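Local coordinates for putative uncharacterized protein (Pseudomonas phage 201phi2-1, PDB 3R4V), which is of unknown function but belongs to the phage tubulin-like proteins and holds a guanosine-5'-diphosphate in its structure, at residues P224-Q229 with H266-S271; D199-L204 with T244-K249; K4-F9 with T77-D82; A111-F116 with K144-V149; L232-S237 with L258-D263. One frame throughout, in Å; residues are numbered along the deposited sequence. Where two conformers were deposited one is given.

Contact 1: residues P224-Q229 with H266-S271; sequences PEAISQ and HFVINS
Ile227 and Ser228 meet Ile269 in an antiparallel strand pairing within the C-terminal part of this tubulin-like chain, where the start of strand 228-233 runs beside the end of strand 264-270. The carbonyl oxygen of Ile269 is gripped twice. Ile227 N reaches Ile269 O at 2.8 Å, nearly along the C=O axis, while Ser228 N makes a longer bond of 3.3 Å to the same Ile269 O. Ser228 O accepts in return from Ile269 N at 2.8 Å, and Gln229 and Val268 form the next, non-hydrogen-bonded pair.

At the end of strand 264-270 a side chain takes over. Asn270 CG sits between its backbone N and carbonyl carbon (chi1 73°), and ND2 donates an almost straight bond, 170° at the hydrogen, to Pro224 O at 2.8 Å. That oxygen lies in the amide plane of Asn270, and the donor in turn lies in the carbonyl plane of Pro224; OD1 of the same amide is bonded to His212. A water bridges Glu225 O and Ser271 N, carrying the link one residue further. Ala226 CB packs on Val268 CG1 at 3.6 Å; elsewhere Ile227 CD1 lies against the backbone of Asn270, near Ser271. Ser228 OG is bonded to Trp194 O. Two successive residues facing Ile269 on the neighbouring strand make this a classic beta bulge.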
# COMPACT_ATOMS: atom_id res chain seq x y z
N PRO A 224 4.88 0.35 -19.08
CA PRO A 224 3.93 0.24 -20.20
C PRO A 224 2.67 1.09 -20.02
O PRO A 224 2.16 1.23 -18.90
CB PRO A 224 3.58 -1.26 -20.21
CG PRO A 224 3.82 -1.71 -18.81
CD PRO A 224 4.97 -0.89 -18.29
N GLU A 225 2.19 1.66 -21.12
CA GLU A 225 0.96 2.45 -21.11
C GLU A 225 0.89 3.47 -19.98
O GLU A 225 -0.08 3.52 -19.23
CB GLU A 225 -0.26 1.52 -21.08
CG GLU A 225 -0.31 0.61 -22.31
CD GLU A 225 -1.52 -0.31 -22.36
OE1 GLU A 225 -2.56 0.01 -21.76
OE2 GLU A 225 -1.42 -1.38 -23.00
N ALA A 226 1.90 4.32 -19.89
CA ALA A 226 1.97 5.28 -18.80
C ALA A 226 0.80 6.25 -18.92
O ALA A 226 0.51 6.74 -20.02
CB ALA A 226 3.29 6.04 -18.84
N ILE A 227 0.14 6.53 -17.81
CA ILE A 227 -0.96 7.49 -17.79
C ILE A 227 -0.52 8.89 -17.35
O ILE A 227 -0.86 9.88 -17.98
CB ILE A 227 -2.07 7.04 -16.81
CG1 ILE A 227 -2.55 5.64 -17.19
CG2 ILE A 227 -3.22 8.06 -16.76
CD1 ILE A 227 -3.41 4.98 -16.10
N SER A 228 0.22 8.96 -16.24
CA SER A 228 0.51 10.24 -15.61
C SER A 228 1.92 10.20 -15.01
O SER A 228 2.24 9.29 -14.26
CB SER A 228 -0.54 10.52 -14.54
OG SER A 228 -0.40 11.79 -13.95
N GLN A 229 2.73 11.20 -15.31
CA GLN A 229 4.16 11.12 -15.07
C GLN A 229 4.64 12.38 -14.37
O GLN A 229 4.26 13.48 -14.75
CB GLN A 229 4.84 11.03 -16.43
CG GLN A 229 6.21 10.42 -16.51
CD GLN A 229 6.54 10.06 -17.94
OE1 GLN A 229 6.06 9.04 -18.46
NE2 GLN A 229 7.30 10.91 -18.61
N HIS A 266 11.71 9.57 -11.40
CA HIS A 266 10.48 9.60 -12.19
C HIS A 266 9.40 8.81 -11.49
O HIS A 266 9.63 7.65 -11.13
CB HIS A 266 10.72 9.02 -13.58
CG HIS A 266 11.90 9.64 -14.28
ND1 HIS A 266 11.82 10.82 -14.98
CD2 HIS A 266 13.19 9.24 -14.36
CE1 HIS A 266 13.00 11.13 -15.46
NE2 HIS A 266 13.86 10.18 -15.10
N PHE A 267 8.24 9.42 -11.33
CA PHE A 267 7.12 8.78 -10.65
C PHE A 267 6.06 8.56 -11.71
O PHE A 267 5.39 9.52 -12.14
CB PHE A 267 6.61 9.72 -9.55
CG PHE A 267 7.66 10.09 -8.53
CD1 PHE A 267 8.56 11.12 -8.78
CD2 PHE A 267 7.75 9.41 -7.33
CE1 PHE A 267 9.52 11.46 -7.84
CE2 PHE A 267 8.71 9.75 -6.38
CZ PHE A 267 9.60 10.77 -6.64
N VAL A 268 5.93 7.33 -12.17
CA VAL A 268 5.08 7.05 -13.32
C VAL A 268 3.89 6.21 -12.89
O VAL A 268 4.06 5.19 -12.24
CB VAL A 268 5.85 6.29 -14.39
CG1 VAL A 268 5.03 6.23 -15.69
CG2 VAL A 268 7.21 6.95 -14.63
N ILE A 269 2.70 6.68 -13.23
CA ILE A 269 1.48 5.95 -12.88
C ILE A 269 0.94 5.27 -14.15
O ILE A 269 0.79 5.91 -15.18
CB ILE A 269 0.41 6.92 -12.30
CG1 ILE A 269 0.93 7.60 -11.03
CG2 ILE A 269 -0.93 6.19 -12.04
CD1 ILE A 269 0.01 8.66 -10.45
N ASN A 270 0.64 3.98 -14.06
CA ASN A 270 -0.08 3.29 -15.13
C ASN A 270 -1.10 2.36 -14.49
O ASN A 270 -1.26 2.42 -13.28
CB ASN A 270 0.86 2.52 -16.05
CG ASN A 270 1.42 1.27 -15.42
OD1 ASN A 270 1.36 1.09 -14.20
ND2 ASN A 270 2.00 0.41 -16.25
N SER A 271 -1.77 1.53 -15.27
CA SER A 271 -2.72 0.58 -14.64
C SER A 271 -2.79 -0.75 -15.37
O SER A 271 -3.40 -1.69 -14.85
CB SER A 271 -4.13 1.19 -14.53
OG SER A 271 -4.72 1.31 -15.83
O HOH W 1 -1.87 1.81 -18.07

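Contact 2: residues D199-L204 with T244-K249; sequences DKHNYL and TPIYRK
His201 ND1 and Tyr203 OH share a hydrogen bond of 3.0 Å, and the methyl CG2 of Ile246 presses against both side chains. The pair belongs to a type I beta turn from His201 to Leu204, closed by the bond from Leu204 N to His201 O, in the loop between helix 188-195 and strand 208-214. Across from it, Ile246 immediately precedes strand 247-252, an outermost strand of the sheet within the chain, so this is a surface contact between a turn and a sheet edge.

No hydrogen bond spans the two segments; the junction is made mainly by one branch of Ile246. CG2 stands anti to the backbone N and lies over a face of the His201 ring, 3.6 Å from the centroid and 22° off the normal, a CH-pi contact. The His201 and Ile246 side chains run past one another in opposing directions, whereas Tyr203 and Ile246 meet tip to tip. Nearby, Lys249 NZ donates to Tyr247 OH and forms a salt bridge with Asp190 of helix 188-195. Leu204 CD1 approaches the same Ile246 methyl more loosely, at 4.5 Å. The phenol supplies the nearest approach: Tyr203 OH lies 3.2 Å from Ile246 CG2, which sits at the edge of the tyrosine ring, near its plane.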
# COMPACT_ATOMS: atom_id res chain seq x y z
N ASP A 199 -9.59 13.91 -12.38
CA ASP A 199 -10.29 15.15 -12.06
C ASP A 199 -10.41 16.04 -13.30
O ASP A 199 -11.46 16.63 -13.55
CB ASP A 199 -9.58 15.91 -10.93
CG ASP A 199 -9.99 15.44 -9.55
OD1 ASP A 199 -10.75 14.45 -9.46
OD2 ASP A 199 -9.53 16.04 -8.56
N LYS A 200 -9.32 16.14 -14.06
CA LYS A 200 -9.30 16.97 -15.26
C LYS A 200 -9.38 16.17 -16.55
O LYS A 200 -9.71 16.72 -17.61
CB LYS A 200 -8.05 17.86 -15.26
CG LYS A 200 -7.96 18.78 -14.06
CD LYS A 200 -6.83 19.78 -14.21
CE LYS A 200 -6.90 20.84 -13.12
NZ LYS A 200 -5.84 21.89 -13.28
N HIS A 201 -9.07 14.88 -16.48
CA HIS A 201 -9.19 13.98 -17.63
C HIS A 201 -10.37 13.05 -17.40
O HIS A 201 -10.20 11.88 -17.07
CB HIS A 201 -7.89 13.21 -17.86
CG HIS A 201 -6.72 14.10 -18.19
ND1 HIS A 201 -6.46 14.54 -19.47
CD2 HIS A 201 -5.76 14.64 -17.40
CE1 HIS A 201 -5.38 15.31 -19.46
NE2 HIS A 201 -4.94 15.38 -18.21
N ASN A 202 -11.56 13.60 -17.58
CA ASN A 202 -12.82 12.94 -17.27
C ASN A 202 -13.14 11.73 -18.15
O ASN A 202 -14.02 10.94 -17.82
CB ASN A 202 -13.97 13.94 -17.37
CG ASN A 202 -13.94 14.73 -18.66
OD1 ASN A 202 -14.45 14.27 -19.69
ND2 ASN A 202 -13.34 15.92 -18.62
N TYR A 203 -12.44 11.60 -19.26
CA TYR A 203 -12.67 10.48 -20.18
C TYR A 203 -11.92 9.22 -19.71
O TYR A 203 -12.11 8.13 -20.26
CB TYR A 203 -12.24 10.86 -21.59
CG TYR A 203 -10.81 11.29 -21.62
CD1 TYR A 203 -9.79 10.38 -21.88
CD2 TYR A 203 -10.46 12.61 -21.33
CE1 TYR A 203 -8.47 10.76 -21.87
CE2 TYR A 203 -9.14 13.01 -21.32
CZ TYR A 203 -8.15 12.07 -21.58
OH TYR A 203 -6.84 12.45 -21.57
N LEU A 204 -11.06 9.37 -18.70
CA LEU A 204 -10.33 8.24 -18.13
C LEU A 204 -11.13 7.55 -17.02
O LEU A 204 -11.99 8.17 -16.39
CB LEU A 204 -8.95 8.67 -17.61
CG LEU A 204 -7.97 9.14 -18.70
CD1 LEU A 204 -6.68 9.66 -18.09
CD2 LEU A 204 -7.69 8.01 -19.69
N THR A 244 4.90 8.57 -23.47
CA THR A 244 3.61 8.98 -24.03
C THR A 244 2.49 9.14 -22.98
O THR A 244 1.33 8.81 -23.25
CB THR A 244 3.13 7.96 -25.08
OG1 THR A 244 3.40 6.63 -24.61
CG2 THR A 244 3.84 8.17 -26.40
N PRO A 245 2.82 9.65 -21.79
CA PRO A 245 1.74 9.78 -20.81
C PRO A 245 0.74 10.86 -21.22
O PRO A 245 1.06 11.73 -22.04
CB PRO A 245 2.47 10.24 -19.55
CG PRO A 245 3.66 10.96 -20.06
CD PRO A 245 4.08 10.22 -21.30
N ILE A 246 -0.46 10.77 -20.66
CA ILE A 246 -1.51 11.76 -20.86
C ILE A 246 -1.20 13.03 -20.09
O ILE A 246 -1.53 14.13 -20.53
CB ILE A 246 -2.86 11.22 -20.38
CG1 ILE A 246 -3.29 10.02 -21.22
CG2 ILE A 246 -3.91 12.32 -20.39
CD1 ILE A 246 -3.29 10.31 -22.71
N TYR A 247 -0.58 12.87 -18.93
CA TYR A 247 -0.23 14.02 -18.09
C TYR A 247 1.24 13.91 -17.74
O TYR A 247 1.72 12.84 -17.41
CB TYR A 247 -1.09 14.02 -16.82
CG TYR A 247 -0.71 15.10 -15.82
CD1 TYR A 247 -1.36 16.33 -15.80
CD2 TYR A 247 0.28 14.87 -14.87
CE1 TYR A 247 -1.02 17.31 -14.89
CE2 TYR A 247 0.63 15.85 -13.95
CZ TYR A 247 -0.02 17.06 -13.96
OH TYR A 247 0.32 18.03 -13.05
N ARG A 248 1.96 15.03 -17.84
CA ARG A 248 3.39 15.05 -17.59
C ARG A 248 3.78 16.36 -16.89
O ARG A 248 3.34 17.42 -17.33
CB ARG A 248 4.12 14.94 -18.93
CG ARG A 248 5.56 15.42 -18.94
CD ARG A 248 5.98 15.91 -20.33
NE ARG A 248 5.67 14.96 -21.39
CZ ARG A 248 6.42 13.90 -21.69
NH1 ARG A 248 7.52 13.65 -20.99
NH2 ARG A 248 6.06 13.08 -22.67
N LYS A 249 4.60 16.28 -15.85
CA LYS A 249 5.13 17.47 -15.18
C LYS A 249 6.56 17.26 -14.72
O LYS A 249 6.97 16.13 -14.43
CB LYS A 249 4.28 17.86 -13.96
CG LYS A 249 3.11 18.77 -14.28
CD LYS A 249 3.56 20.20 -14.52
CE LYS A 249 2.47 20.98 -15.24
NZ LYS A 249 1.12 20.69 -14.68

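Contact 3: residues K4-F9 with T77-D82; sequences KVCLIF and TIPEAD
Strand 6-10, a parallel strand inside the large sheet of this tubulin-like fold, is packed through Cys6 and Ile8 against the loop 77-82 that leads from helix 71-76 into strand 84-89. The contact is apolar, with no hydrogen bond between the two segments, whose touching parts run 140° apart. Cys6 and Ile8 both direct their CB atoms at the loop, and Ile78 and Ala81 direct theirs at the strand.

Cys6 carries much of the packing. In one of its two modelled conformers SG stands anti to the backbone N (chi1 173°), and the sulphur meets Ile78 CG2 at 3.6 Å; the ring carbon CD of Pro79 is a more distant neighbour of the same SG, at 4.3 Å. The CB of Cys6 has a different partner, Ala81 CB, at 3.8 Å. In this conformer one short side chain touches three residues of the loop, its sulphur turned to the earlier two and its CB to the later one. Ile8 adds a second point of packing: its CD1 lies 4.1 Å from Ile78 CD1, and the two isoleucine side chains cross at about a right angle. Ile78 CG2 is also shared, touching Cys6 SG and Ile8 CD1 alike. At the other end Asp82 CB rests against Lys4 O at 3.6 Å, while Asp82 OD2 is bonded to Gln181.

Arg109 is hydrogen-bonded to Ile78 O. Strand 6-10 lies between strands 28-32 and 84-89 in the sheet; Phe31 and His29 of the former touch Ile78 and Pro79, and Tyr84 of the latter bonds Ala81 N through its hydroxyl.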
# COMPACT_ATOMS: atom_id res chain seq x y z
N LYS A 4 2.63 19.27 5.13
CA LYS A 4 3.05 18.94 3.77
C LYS A 4 2.63 17.51 3.42
O LYS A 4 2.12 17.25 2.32
CB LYS A 4 4.57 19.06 3.62
CG LYS A 4 5.13 20.47 3.68
CD LYS A 4 6.60 20.46 3.25
CE LYS A 4 7.34 21.73 3.69
NZ LYS A 4 6.77 22.96 3.09
N VAL A 5 2.85 16.59 4.34
CA VAL A 5 2.53 15.20 4.10
C VAL A 5 2.25 14.49 5.41
O VAL A 5 2.91 14.74 6.43
CB VAL A 5 3.68 14.47 3.34
CG1 VAL A 5 4.94 14.45 4.17
CG2 VAL A 5 3.29 13.05 2.95
N CYS A 6 1.25 13.63 5.38
CA CYS A 6 0.93 12.78 6.50
C CYS A 6 1.13 11.32 6.07
O CYS A 6 0.61 10.89 5.04
CB CYS A 6 -0.50 13.05 6.94
SG CYS A 6 -1.10 11.93 8.19
N LEU A 7 1.89 10.57 6.86
CA LEU A 7 2.16 9.17 6.55
C LEU A 7 1.36 8.26 7.46
O LEU A 7 1.41 8.37 8.69
CB LEU A 7 3.65 8.86 6.69
CG LEU A 7 4.57 9.65 5.76
CD1 LEU A 7 5.00 10.95 6.43
CD2 LEU A 7 5.79 8.83 5.40
N ILE A 8 0.63 7.33 6.85
CA ILE A 8 -0.26 6.45 7.59
C ILE A 8 0.14 4.99 7.39
O ILE A 8 0.31 4.55 6.26
CB ILE A 8 -1.69 6.65 7.10
CG1 ILE A 8 -2.13 8.10 7.35
CG2 ILE A 8 -2.63 5.65 7.77
CD1 ILE A 8 -3.28 8.55 6.49
N PHE A 9 0.29 4.26 8.50
CA PHE A 9 0.70 2.85 8.47
C PHE A 9 -0.31 2.02 9.21
O PHE A 9 -0.79 2.41 10.28
CB PHE A 9 2.07 2.67 9.15
CG PHE A 9 3.17 3.40 8.45
CD1 PHE A 9 3.90 2.77 7.45
CD2 PHE A 9 3.43 4.72 8.74
CE1 PHE A 9 4.89 3.44 6.77
CE2 PHE A 9 4.43 5.40 8.07
CZ PHE A 9 5.16 4.76 7.08
N THR A 77 -7.78 11.87 14.40
CA THR A 77 -6.38 11.98 14.80
C THR A 77 -5.46 12.21 13.61
O THR A 77 -4.25 12.37 13.78
CB THR A 77 -5.90 10.72 15.56
OG1 THR A 77 -5.66 9.66 14.64
CG2 THR A 77 -6.93 10.28 16.61
N ILE A 78 -6.01 12.23 12.40
CA ILE A 78 -5.18 12.43 11.21
C ILE A 78 -5.37 13.84 10.69
O ILE A 78 -6.44 14.17 10.19
CB ILE A 78 -5.48 11.38 10.11
CG1 ILE A 78 -5.26 9.96 10.65
CG2 ILE A 78 -4.63 11.64 8.86
CD1 ILE A 78 -5.74 8.85 9.71
N PRO A 79 -4.34 14.68 10.82
CA PRO A 79 -4.44 16.09 10.43
C PRO A 79 -4.73 16.25 8.94
O PRO A 79 -4.43 15.35 8.16
CB PRO A 79 -3.04 16.64 10.72
CG PRO A 79 -2.39 15.64 11.61
CD PRO A 79 -2.99 14.32 11.26
N GLU A 80 -5.31 17.38 8.56
CA GLU A 80 -5.42 17.74 7.15
C GLU A 80 -4.02 17.92 6.59
O GLU A 80 -3.18 18.59 7.20
CB GLU A 80 -6.22 19.03 6.97
CG GLU A 80 -7.69 18.94 7.36
CD GLU A 80 -8.50 18.04 6.43
OE1 GLU A 80 -8.16 17.97 5.22
OE2 GLU A 80 -9.47 17.41 6.91
N ALA A 81 -3.76 17.31 5.44
CA ALA A 81 -2.45 17.45 4.81
C ALA A 81 -2.57 17.64 3.30
O ALA A 81 -3.58 17.27 2.70
CB ALA A 81 -1.57 16.26 5.13
N ASP A 82 -1.54 18.22 2.71
CA ASP A 82 -1.50 18.42 1.26
C ASP A 82 -1.28 17.12 0.49
O ASP A 82 -1.57 17.04 -0.70
CB ASP A 82 -0.41 19.43 0.89
CG ASP A 82 -0.78 20.85 1.30
OD1 ASP A 82 -1.99 21.16 1.35
OD2 ASP A 82 0.15 21.65 1.56

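Contact 4: residues A111-F116 with K144-V149; sequences ASFVSF and KHLPIV
Phe113 reaches across to Leu146 and Ile148 where two parallel strands of a beta-alpha-beta crossover begin. Its CG lies between the backbone N and the carbonyl carbon (chi1 59°), and the far end of the ring does the touching. CZ is 3.9 Å from Leu146 CD2 and 4.0 Å from Ile148 CD1; the isoleucine methyl sits at the ring edge, near its plane. Both aliphatic side chains cross the phenylalanine obliquely. Leu146 CG is anti to its backbone N (chi1 176°), and CD2 is the branch that makes the contact. On the other side of the strand, Val114 CG1 packs on Val149 CG1 at 3.9 Å.

The backbones are joined by a bond from Ser115 N to Val149 O, 2.9 Å long, with the donor in the carbonyl plane. Before this point the strands are bridged by water: one molecule donates to Phe113 O and Pro147 O and accepts from Val149 N. A second donates to Val149 O and is hydrogen-bonded to Ser115 OG at 2.7 Å.

The connecting helix 124-144 ends in a Schellman motif with His145 as C-prime residue, just before Leu146. Strand 113-119 lies between strands 84-89 and 148-154, and Val195 of helix 188-195 packs on both Val114 and Val149.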
# COMPACT_ATOMS: atom_id res chain seq x y z
N ALA A 111 -8.56 14.14 -1.10
CA ALA A 111 -7.11 14.16 -0.95
C ALA A 111 -6.28 13.58 -2.11
O ALA A 111 -6.76 12.77 -2.92
CB ALA A 111 -6.72 13.45 0.35
N SER A 112 -5.03 14.03 -2.17
CA SER A 112 -4.02 13.47 -3.04
C SER A 112 -3.17 12.51 -2.21
O SER A 112 -2.63 12.89 -1.17
CB SER A 112 -3.11 14.58 -3.59
OG SER A 112 -3.84 15.52 -4.35
N PHE A 113 -3.05 11.27 -2.66
CA PHE A 113 -2.30 10.30 -1.88
C PHE A 113 -1.87 9.12 -2.74
O PHE A 113 -2.43 8.88 -3.81
CB PHE A 113 -3.13 9.83 -0.66
CG PHE A 113 -4.45 9.20 -1.03
CD1 PHE A 113 -4.54 7.84 -1.29
CD2 PHE A 113 -5.60 9.98 -1.13
CE1 PHE A 113 -5.77 7.26 -1.64
CE2 PHE A 113 -6.82 9.42 -1.48
CZ PHE A 113 -6.91 8.05 -1.74
N VAL A 114 -0.85 8.41 -2.28
CA VAL A 114 -0.48 7.12 -2.86
C VAL A 114 -0.32 6.10 -1.74
O VAL A 114 -0.16 6.47 -0.58
CB VAL A 114 0.82 7.17 -3.70
CG1 VAL A 114 0.66 8.15 -4.87
CG2 VAL A 114 2.04 7.54 -2.83
N SER A 115 -0.37 4.82 -2.09
CA SER A 115 -0.22 3.76 -1.08
C SER A 115 0.94 2.86 -1.43
O SER A 115 1.28 2.70 -2.60
CB SER A 115 -1.49 2.91 -1.02
OG SER A 115 -2.61 3.72 -0.71
N PHE A 116 1.53 2.25 -0.41
CA PHE A 116 2.54 1.23 -0.60
C PHE A 116 1.99 -0.06 0.01
O PHE A 116 1.76 -0.12 1.23
CB PHE A 116 3.85 1.65 0.10
CG PHE A 116 4.60 2.72 -0.65
CD1 PHE A 116 5.58 2.39 -1.56
CD2 PHE A 116 4.26 4.05 -0.48
CE1 PHE A 116 6.24 3.38 -2.27
CE2 PHE A 116 4.92 5.05 -1.20
CZ PHE A 116 5.90 4.71 -2.08
N LYS A 144 -15.64 6.06 -5.31
CA LYS A 144 -15.23 7.43 -5.02
C LYS A 144 -14.83 8.17 -6.29
O LYS A 144 -14.52 9.36 -6.26
CB LYS A 144 -14.05 7.44 -4.04
CG LYS A 144 -14.24 6.61 -2.78
CD LYS A 144 -15.31 7.18 -1.89
CE LYS A 144 -15.24 6.57 -0.49
NZ LYS A 144 -16.46 6.90 0.29
N HIS A 145 -14.87 7.45 -7.41
CA HIS A 145 -14.45 7.97 -8.70
C HIS A 145 -13.08 8.65 -8.59
O HIS A 145 -12.94 9.84 -8.81
CB HIS A 145 -15.50 8.95 -9.27
CG HIS A 145 -15.40 9.11 -10.75
ND1 HIS A 145 -16.02 8.25 -11.63
CD2 HIS A 145 -14.70 9.98 -11.51
CE1 HIS A 145 -15.73 8.61 -12.87
NE2 HIS A 145 -14.93 9.66 -12.82
N LEU A 146 -12.07 7.87 -8.23
CA LEU A 146 -10.75 8.43 -8.02
C LEU A 146 -9.75 7.32 -8.27
O LEU A 146 -10.02 6.18 -7.89
CB LEU A 146 -10.64 8.85 -6.55
CG LEU A 146 -9.30 9.38 -6.10
CD1 LEU A 146 -9.12 10.76 -6.71
CD2 LEU A 146 -9.17 9.42 -4.57
N PRO A 147 -8.62 7.63 -8.93
CA PRO A 147 -7.60 6.57 -9.06
C PRO A 147 -7.06 6.22 -7.68
O PRO A 147 -6.83 7.11 -6.86
CB PRO A 147 -6.49 7.23 -9.88
CG PRO A 147 -7.20 8.40 -10.59
CD PRO A 147 -8.21 8.87 -9.60
N ILE A 148 -6.89 4.93 -7.44
CA ILE A 148 -6.26 4.50 -6.20
C ILE A 148 -4.89 3.97 -6.58
O ILE A 148 -4.76 2.90 -7.17
CB ILE A 148 -7.10 3.44 -5.47
CG1 ILE A 148 -8.46 4.04 -5.05
CG2 ILE A 148 -6.30 2.86 -4.28
CD1 ILE A 148 -8.40 5.16 -3.99
N VAL A 149 -3.87 4.78 -6.29
CA VAL A 149 -2.55 4.61 -6.89
C VAL A 149 -1.67 3.93 -5.88
O VAL A 149 -1.47 4.45 -4.79
CB VAL A 149 -1.97 6.00 -7.24
CG1 VAL A 149 -0.56 5.90 -7.76
CG2 VAL A 149 -2.87 6.70 -8.27
O HOH W 2 -4.42 7.25 -4.84
O HOH W 3 -3.45 5.03 -2.94

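Contact 5: residues L232-S237 with L258-D263; sequences LYLDPS and LDVTDD
Leu234 and Asp263 cross at about a right angle where strand 228-233 runs out and the loop 258-263 leads into strand 264-270. Each side chain has its CG anti to the backbone N (chi1 -180° for Leu234 and -172° for Asp263), and the carboxylate oxygen OD1 of Asp263 comes against the aliphatic flank of the leucine, 3.7 Å from Leu234 CB. The backbones at this crossing are tied directly: Leu234 N donates to Asp263 O at 2.9 Å, with the donor tilted 20° from the carbonyl plane. At the end of the same side chain, Leu234 CD2 faces Val260 CG1 at 4.2 Å, so the leucine spans the contact.

Asp263 OD2 forms a salt bridge with Lys238 that probably offsets its charge; Asp263 OD1 is 5.5 Å from Asp235 OD2. Asp235 turns its own carboxylate forward along the chain: OD1 accepts from Ser237 N at 2.9 Å and from Ser237 OG at 2.7 Å, both from the same face of its plane. The backbone bond makes an Asx turn leading into a short 3-10 segment.

In the sheet, strand 228-233 lies between strands 264-270 and 247-252; Leu232 packs on Phe267 of the former and on Leu178 of helix 161-178.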
# COMPACT_ATOMS: atom_id res chain seq x y z
N LEU A 232 11.55 14.50 -11.50
CA LEU A 232 12.40 15.44 -10.78
C LEU A 232 13.82 15.37 -11.33
O LEU A 232 14.36 14.29 -11.53
CB LEU A 232 12.42 15.13 -9.29
CG LEU A 232 11.07 15.26 -8.57
CD1 LEU A 232 11.22 14.90 -7.10
CD2 LEU A 232 10.51 16.67 -8.74
N TYR A 233 14.43 16.53 -11.56
CA TYR A 233 15.80 16.58 -12.05
C TYR A 233 16.64 17.51 -11.20
O TYR A 233 16.22 18.62 -10.88
CB TYR A 233 15.84 17.09 -13.49
CG TYR A 233 15.24 16.19 -14.55
CD1 TYR A 233 15.98 15.15 -15.11
CD2 TYR A 233 13.95 16.39 -15.01
CE1 TYR A 233 15.45 14.34 -16.09
CE2 TYR A 233 13.40 15.58 -16.00
CZ TYR A 233 14.16 14.55 -16.53
OH TYR A 233 13.63 13.74 -17.50
N LEU A 234 17.85 17.07 -10.85
CA LEU A 234 18.81 17.94 -10.17
C LEU A 234 19.57 18.78 -11.20
O LEU A 234 19.82 19.96 -10.98
CB LEU A 234 19.79 17.11 -9.34
CG LEU A 234 20.86 17.88 -8.56
CD1 LEU A 234 20.24 18.97 -7.71
CD2 LEU A 234 21.65 16.91 -7.69
N ASP A 235 19.92 18.15 -12.32
CA ASP A 235 20.59 18.83 -13.42
C ASP A 235 19.54 19.15 -14.46
O ASP A 235 19.10 18.25 -15.19
CB ASP A 235 21.67 17.92 -14.01
CG ASP A 235 22.51 18.60 -15.08
OD1 ASP A 235 22.10 19.67 -15.60
OD2 ASP A 235 23.57 18.05 -15.43
N PRO A 236 19.12 20.42 -14.54
CA PRO A 236 18.04 20.76 -15.48
C PRO A 236 18.44 20.57 -16.94
O PRO A 236 17.58 20.58 -17.82
CB PRO A 236 17.76 22.24 -15.18
CG PRO A 236 19.02 22.74 -14.53
CD PRO A 236 19.56 21.58 -13.76
N SER A 237 19.74 20.39 -17.19
CA SER A 237 20.20 20.13 -18.55
C SER A 237 19.79 18.74 -19.04
O SER A 237 19.77 18.48 -20.24
CB SER A 237 21.73 20.31 -18.65
OG SER A 237 22.41 19.12 -18.27
N LEU A 258 19.13 18.69 1.27
CA LEU A 258 19.84 17.54 1.83
C LEU A 258 19.10 16.22 1.63
O LEU A 258 19.69 15.14 1.74
CB LEU A 258 20.11 17.77 3.31
CG LEU A 258 21.07 18.91 3.64
CD1 LEU A 258 20.97 19.28 5.11
CD2 LEU A 258 22.50 18.52 3.27
N ASP A 259 17.80 16.29 1.33
CA ASP A 259 17.02 15.09 1.10
C ASP A 259 17.16 14.56 -0.33
O ASP A 259 16.65 13.49 -0.66
CB ASP A 259 15.54 15.33 1.43
CG ASP A 259 15.31 15.54 2.92
OD1 ASP A 259 16.19 15.17 3.72
OD2 ASP A 259 14.23 16.06 3.28
N VAL A 260 17.84 15.31 -1.18
CA VAL A 260 18.01 14.89 -2.57
C VAL A 260 19.01 13.74 -2.67
O VAL A 260 20.22 13.93 -2.53
CB VAL A 260 18.41 16.07 -3.47
CG1 VAL A 260 18.79 15.58 -4.86
CG2 VAL A 260 17.26 17.06 -3.55
N THR A 261 18.48 12.55 -2.91
CA THR A 261 19.26 11.32 -2.86
C THR A 261 19.77 10.87 -4.23
O THR A 261 20.77 10.16 -4.32
CB THR A 261 18.41 10.17 -2.25
OG1 THR A 261 17.12 10.13 -2.89
CG2 THR A 261 18.21 10.38 -0.76
N ASP A 262 19.07 11.29 -5.28
CA ASP A 262 19.36 10.85 -6.65
C ASP A 262 19.30 12.04 -7.60
O ASP A 262 18.61 13.02 -7.33
CB ASP A 262 18.34 9.81 -7.10
CG ASP A 262 18.18 8.68 -6.11
OD1 ASP A 262 17.48 8.88 -5.09
OD2 ASP A 262 18.73 7.59 -6.35
N ASP A 263 19.99 11.92 -8.74
CA ASP A 263 20.07 12.99 -9.72
C ASP A 263 18.77 13.19 -10.51
O ASP A 263 18.47 14.29 -10.96
CB ASP A 263 21.23 12.73 -10.67
CG ASP A 263 21.50 13.90 -11.60
OD1 ASP A 263 22.15 14.87 -11.16
OD2 ASP A 263 21.07 13.84 -12.77
O HOH W 4 19.42 15.66 -13.22

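In the fold
Along the chain, contacts 3 and 4 close before the other three open, and contacts 1 and 2 interlock, their segments alternating; contact 5 falls between the two segments of contact 1. All five reach one mixed sheet. Contacts 3 and 4, with centres 14 Å apart, belong to its parallel part; contacts 1, 2 and 5 lie in the C-terminal family region. Contact 1 packs against contact 4 through Ile269 and Val149, across strand 208-214, and touches contacts 2 and 5, whose centres are 10 and 20 Å away. Strand 228-233 serves contacts 1 and 5. Strand 208-214, between 148-154 and 264-270, continues the sheet from the parallel strands to the C-terminal ones in a single tubulin-like body.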